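Local coordinates for protein 2-keto-3-deoxygluconate kinase (Thermotoga maritima, PDB 2AFB) that probably phosphorylates 2-keto-3-deoxygluconate, as a sugar-acid kinase of the pfkB family in the ribokinase clan, at residues 16-21 with 128-133; 72-77 with 90-95. All coordinates share one frame; numbering follows the deposited sequence.

Contact 1. Residues 16-21 with 128-133; sequences VTFGEI and EDFDWE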
# COMPACT_ATOMS: atom_id res chain seq x y z
N VAL A 16 -29.29 0.97 23.56
CA VAL A 16 -29.73 1.22 22.19
C VAL A 16 -29.39 2.65 21.72
O VAL A 16 -29.57 3.64 22.45
CB VAL A 16 -31.25 0.96 22.08
CG1 VAL A 16 -31.77 1.19 20.68
CG2 VAL A 16 -31.60 -0.42 22.53
N THR A 17 -28.89 2.76 20.50
CA THR A 17 -28.64 4.04 19.85
C THR A 17 -29.23 3.99 18.45
O THR A 17 -29.47 2.91 17.88
CB THR A 17 -27.13 4.43 19.78
OG1 THR A 17 -26.53 3.84 18.63
CG2 THR A 17 -26.40 4.00 20.99
N PHE A 18 -29.48 5.18 17.91
CA PHE A 18 -30.21 5.31 16.65
C PHE A 18 -29.64 6.43 15.87
O PHE A 18 -29.48 7.53 16.37
CB PHE A 18 -31.65 5.68 16.93
CG PHE A 18 -32.46 6.01 15.69
CD1 PHE A 18 -32.75 5.03 14.77
CD2 PHE A 18 -32.99 7.28 15.49
CE1 PHE A 18 -33.51 5.31 13.64
CE2 PHE A 18 -33.77 7.58 14.35
CZ PHE A 18 -34.02 6.59 13.43
N GLY A 19 -29.41 6.17 14.61
CA GLY A 19 -29.05 7.22 13.69
C GLY A 19 -28.53 6.65 12.39
O GLY A 19 -28.97 5.58 11.97
N GLU A 20 -27.63 7.39 11.75
CA GLU A 20 -27.04 7.01 10.44
C GLU A 20 -25.60 6.59 10.53
O GLU A 20 -24.78 7.29 11.13
CB GLU A 20 -27.14 8.17 9.42
CG GLU A 20 -26.48 7.86 8.08
CD GLU A 20 -26.94 8.72 6.88
OE1 GLU A 20 -27.23 9.92 7.06
OE2 GLU A 20 -26.95 8.22 5.74
N ILE A 21 -25.29 5.48 9.88
CA ILE A 21 -23.93 5.08 9.66
C ILE A 21 -23.59 5.22 8.18
O ILE A 21 -24.38 4.90 7.29
CB ILE A 21 -23.66 3.67 10.22
CG1 ILE A 21 -22.16 3.41 10.20
CG2 ILE A 21 -24.48 2.61 9.47
CD1 ILE A 21 -21.69 2.18 10.87
N GLU A 128 -42.73 2.82 10.03
CA GLU A 128 -43.04 1.40 10.15
C GLU A 128 -41.81 0.52 10.07
O GLU A 128 -41.88 -0.69 10.36
CB GLU A 128 -44.05 0.96 9.07
N ASP A 129 -40.68 1.11 9.70
CA ASP A 129 -39.43 0.36 9.58
C ASP A 129 -38.90 -0.14 10.91
O ASP A 129 -38.07 -1.03 10.91
CB ASP A 129 -38.36 1.18 8.84
CG ASP A 129 -38.70 1.38 7.35
OD1 ASP A 129 -39.49 0.60 6.82
OD2 ASP A 129 -38.20 2.31 6.69
N PHE A 130 -39.42 0.42 12.02
CA PHE A 130 -38.90 0.22 13.38
C PHE A 130 -39.98 -0.07 14.40
O PHE A 130 -40.94 0.69 14.53
CB PHE A 130 -38.13 1.47 13.85
CG PHE A 130 -37.10 1.92 12.91
CD1 PHE A 130 -35.90 1.19 12.76
CD2 PHE A 130 -37.30 3.05 12.12
CE1 PHE A 130 -34.92 1.59 11.85
CE2 PHE A 130 -36.33 3.45 11.19
CZ PHE A 130 -35.13 2.71 11.05
N ASP A 131 -39.78 -1.16 15.16
CA ASP A 131 -40.69 -1.65 16.16
C ASP A 131 -40.10 -1.29 17.50
O ASP A 131 -39.28 -2.03 18.04
CB ASP A 131 -40.84 -3.17 16.04
CG ASP A 131 -41.94 -3.73 16.91
OD1 ASP A 131 -42.43 -3.00 17.81
OD2 ASP A 131 -42.31 -4.91 16.70
N TRP A 132 -40.50 -0.13 18.01
CA TRP A 132 -39.82 0.46 19.15
C TRP A 132 -40.09 -0.29 20.42
O TRP A 132 -39.23 -0.37 21.28
CB TRP A 132 -40.15 1.95 19.29
CG TRP A 132 -39.48 2.74 18.19
CD1 TRP A 132 -40.09 3.36 17.13
CD2 TRP A 132 -38.08 2.95 18.01
NE1 TRP A 132 -39.15 3.95 16.32
CE2 TRP A 132 -37.91 3.70 16.84
CE3 TRP A 132 -36.94 2.57 18.75
CZ2 TRP A 132 -36.65 4.12 16.40
CZ3 TRP A 132 -35.70 2.97 18.30
CH2 TRP A 132 -35.57 3.74 17.14
N GLU A 133 -41.28 -0.88 20.50
CA GLU A 133 -41.64 -1.74 21.60
C GLU A 133 -40.74 -2.96 21.69
O GLU A 133 -40.50 -3.44 22.77
CB GLU A 133 -43.11 -2.22 21.46
CG GLU A 133 -44.14 -1.12 21.64
CD GLU A 133 -44.25 -0.64 23.09
OE1 GLU A 133 -43.69 -1.32 23.99
OE2 GLU A 133 -44.89 0.42 23.33
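The ring of Phe18 meets two aromatic neighbours in two different ways, its face turned to the rim of Trp132 and its own edge turned to the face of Phe130. CH2 of the indole is 3.9 Å from Phe18 CD1, and the indole lies end-on over the phenyl face, its six-membered ring nearly perpendicular at 83°. At the edge of Phe18, CE1 stands 4.0 Å from Phe130 CZ, above an off-centre part of the Phe130 ring; here the planes meet at 82°. Both pairs are therefore T-shaped, and in each the two centroids are 5.5 Å apart. The opposite face of Phe130 is backed by CB of Asp129, while CB of Phe130 itself sits over one face of the indole, so both rings of 128-133 also pack on atoms of their own segment.

The torsions explain the meeting. Phe18 holds CG anti to its backbone nitrogen (chi1 174°), which carries the ring out from the strand to where one face meets Trp132 and the edge reaches Phe130, whereas Trp132 reaches across with the far end of its indole although its CB bond does not point that way. Replacing Phe18 by a valine is likely to open a gap between the strand and the two rings, leaving the indole rim without a face to press on and the Phe130 face without an edge.

This aromatic cluster is a buried apolar joint. It joins strand 14-18, third from one margin of the nine-stranded sheet and flanked by strands 60-67 and 139-145, to the beginning of the short helix 132-135. Val64 and Phe142 on those neighbouring strands also touch Phe18, and helix 155-169 closes over it through Leu155 and Ile158, while Trp132 rests on Asp161 and Ala162 of the same helix.

Contact 2. Residues 72-77 with 90-95; sequences LGDAAA and IARGGN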
# COMPACT_ATOMS: atom_id res chain seq x y z
N LEU A 72 -22.18 -2.51 0.38
CA LEU A 72 -21.77 -1.45 1.31
C LEU A 72 -22.57 -1.51 2.60
O LEU A 72 -22.02 -1.41 3.69
CB LEU A 72 -21.84 -0.07 0.66
CG LEU A 72 -20.76 -0.02 -0.46
CD1 LEU A 72 -21.19 0.80 -1.59
CD2 LEU A 72 -19.39 0.39 0.07
N GLY A 73 -23.87 -1.72 2.49
CA GLY A 73 -24.69 -2.00 3.68
C GLY A 73 -24.26 -3.24 4.46
O GLY A 73 -24.22 -3.25 5.71
N ASP A 74 -23.95 -4.32 3.73
CA ASP A 74 -23.40 -5.55 4.38
C ASP A 74 -22.06 -5.25 5.16
O ASP A 74 -21.82 -5.70 6.29
CB ASP A 74 -23.09 -6.59 3.31
CG ASP A 74 -24.34 -7.17 2.60
OD1 ASP A 74 -25.49 -6.95 3.03
OD2 ASP A 74 -24.13 -7.90 1.57
N ALA A 75 -21.18 -4.48 4.54
CA ALA A 75 -19.87 -4.16 5.12
C ALA A 75 -20.05 -3.31 6.39
O ALA A 75 -19.40 -3.52 7.38
CB ALA A 75 -19.05 -3.41 4.09
N ALA A 76 -20.92 -2.31 6.33
CA ALA A 76 -21.20 -1.44 7.49
C ALA A 76 -21.70 -2.25 8.68
O ALA A 76 -21.23 -2.07 9.83
CB ALA A 76 -22.21 -0.37 7.11
N ALA A 77 -22.61 -3.17 8.39
CA ALA A 77 -23.15 -4.08 9.39
C ALA A 77 -22.07 -5.02 9.94
O ALA A 77 -22.03 -5.33 11.13
CB ALA A 77 -24.26 -4.89 8.77
N ILE A 90 -31.23 -3.53 12.73
CA ILE A 90 -30.97 -2.81 11.52
C ILE A 90 -32.01 -3.22 10.48
O ILE A 90 -32.06 -4.36 10.05
CB ILE A 90 -29.57 -3.03 11.04
CG1 ILE A 90 -28.61 -2.44 12.09
CG2 ILE A 90 -29.42 -2.40 9.65
CD1 ILE A 90 -27.21 -2.51 11.72
N ALA A 91 -32.82 -2.25 10.07
CA ALA A 91 -33.75 -2.44 8.94
C ALA A 91 -32.96 -2.45 7.65
O ALA A 91 -31.95 -1.76 7.56
CB ALA A 91 -34.80 -1.35 8.95
N ARG A 92 -33.39 -3.25 6.68
CA ARG A 92 -32.73 -3.32 5.37
C ARG A 92 -33.66 -2.91 4.22
O ARG A 92 -34.85 -3.30 4.17
CB ARG A 92 -32.16 -4.73 5.12
CG ARG A 92 -31.28 -5.28 6.24
CD ARG A 92 -30.03 -4.41 6.57
NE ARG A 92 -29.16 -4.28 5.43
CZ ARG A 92 -28.11 -5.05 5.16
NH1 ARG A 92 -27.70 -5.99 6.01
NH2 ARG A 92 -27.41 -4.85 4.04
N GLY A 93 -33.16 -2.10 3.31
CA GLY A 93 -34.00 -1.57 2.26
C GLY A 93 -33.45 -0.25 1.78
O GLY A 93 -32.42 0.20 2.23
N GLY A 94 -34.16 0.36 0.85
CA GLY A 94 -33.72 1.61 0.22
C GLY A 94 -32.63 1.40 -0.82
O GLY A 94 -32.22 0.26 -1.09
N ASN A 95 -32.09 2.52 -1.29
CA ASN A 95 -31.29 2.57 -2.50
C ASN A 95 -29.80 2.69 -2.39
O ASN A 95 -29.10 2.18 -3.24
CB ASN A 95 -31.84 3.70 -3.38
CG ASN A 95 -33.23 3.43 -3.78
OD1 ASN A 95 -33.54 2.30 -4.18
ND2 ASN A 95 -34.11 4.39 -3.54
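Arg92 extends its side chain from strand 90-92 toward the helix, placing NH2 against the carboxylate of Asp74. The chain is bent twice, at chi2 (-58°) and again at chi3 (-61°), which shortens its reach. Asp74 does the converse: its CB bond leads away from the strand, yet with CG set beside the backbone nitrogen the carboxylate swings round, and OD1 ends 3.0 Å from Arg92 NH2. The hydrogen bond, which is also the salt bridge, is fairly straight, at 160°. Its acceptor lies close to the guanidinium plane, but NH2 approaches OD1 from the anti side and somewhat out of the carboxylate plane. The two flat groups are steeply inclined to each other, and the bridge is single: Arg92 NH1 remains 3.8 Å from OD1.

The strongest polar partner of Arg92 is Pro68 O, which takes a hydrogen bond from the same NH2. Bonds to Asp74 and Pro68, with a weak one from NE to Leu67 O at the end of strand 60-67, restrain the guanidinium from turning. Over one of its faces lies Gly73 O, already engaged by Ala77 N at 3.1 Å, and Gly73 C is 3.6 Å from NH2. With packing this close, a beta carbon at Gly73 would probably crowd NH2.

In the fold, the bridge joins the helix and the second strand of a beta-alpha-beta unit made of strand 60-67, helix 71-82 and strand 90-92. Strand 90-92 pairs parallel to 60-67 at one margin of the large sheet. Elsewhere the helix packs on Tyr43 of strand 38-44, and Leu72 and Asp74 touch Phe101 and Phe34 of a second subunit.

In the fold
Contacts 1 and 2 show one sheet being secured by two kinds of chemistry, a buried aromatic cluster on the third strand from one margin and a partly buried salt bridge at that margin. Their centres are 13 Å apart and they touch directly: Ala91 CB packs 3.8 Å from Asp129 O and 4.1 Å from Phe130 CE1. Strand 60-67 lies between strands 14-18 and 90-92 and pairs with both, with Val64 touching Phe18 and Phe130 and Leu67 beside Arg92. In sequence, 72-77 and 90-95 both fall between the halves of contact 1. The side chain of Asp74 is about 12 Å from a bound nickel ion, too far to be a ligand.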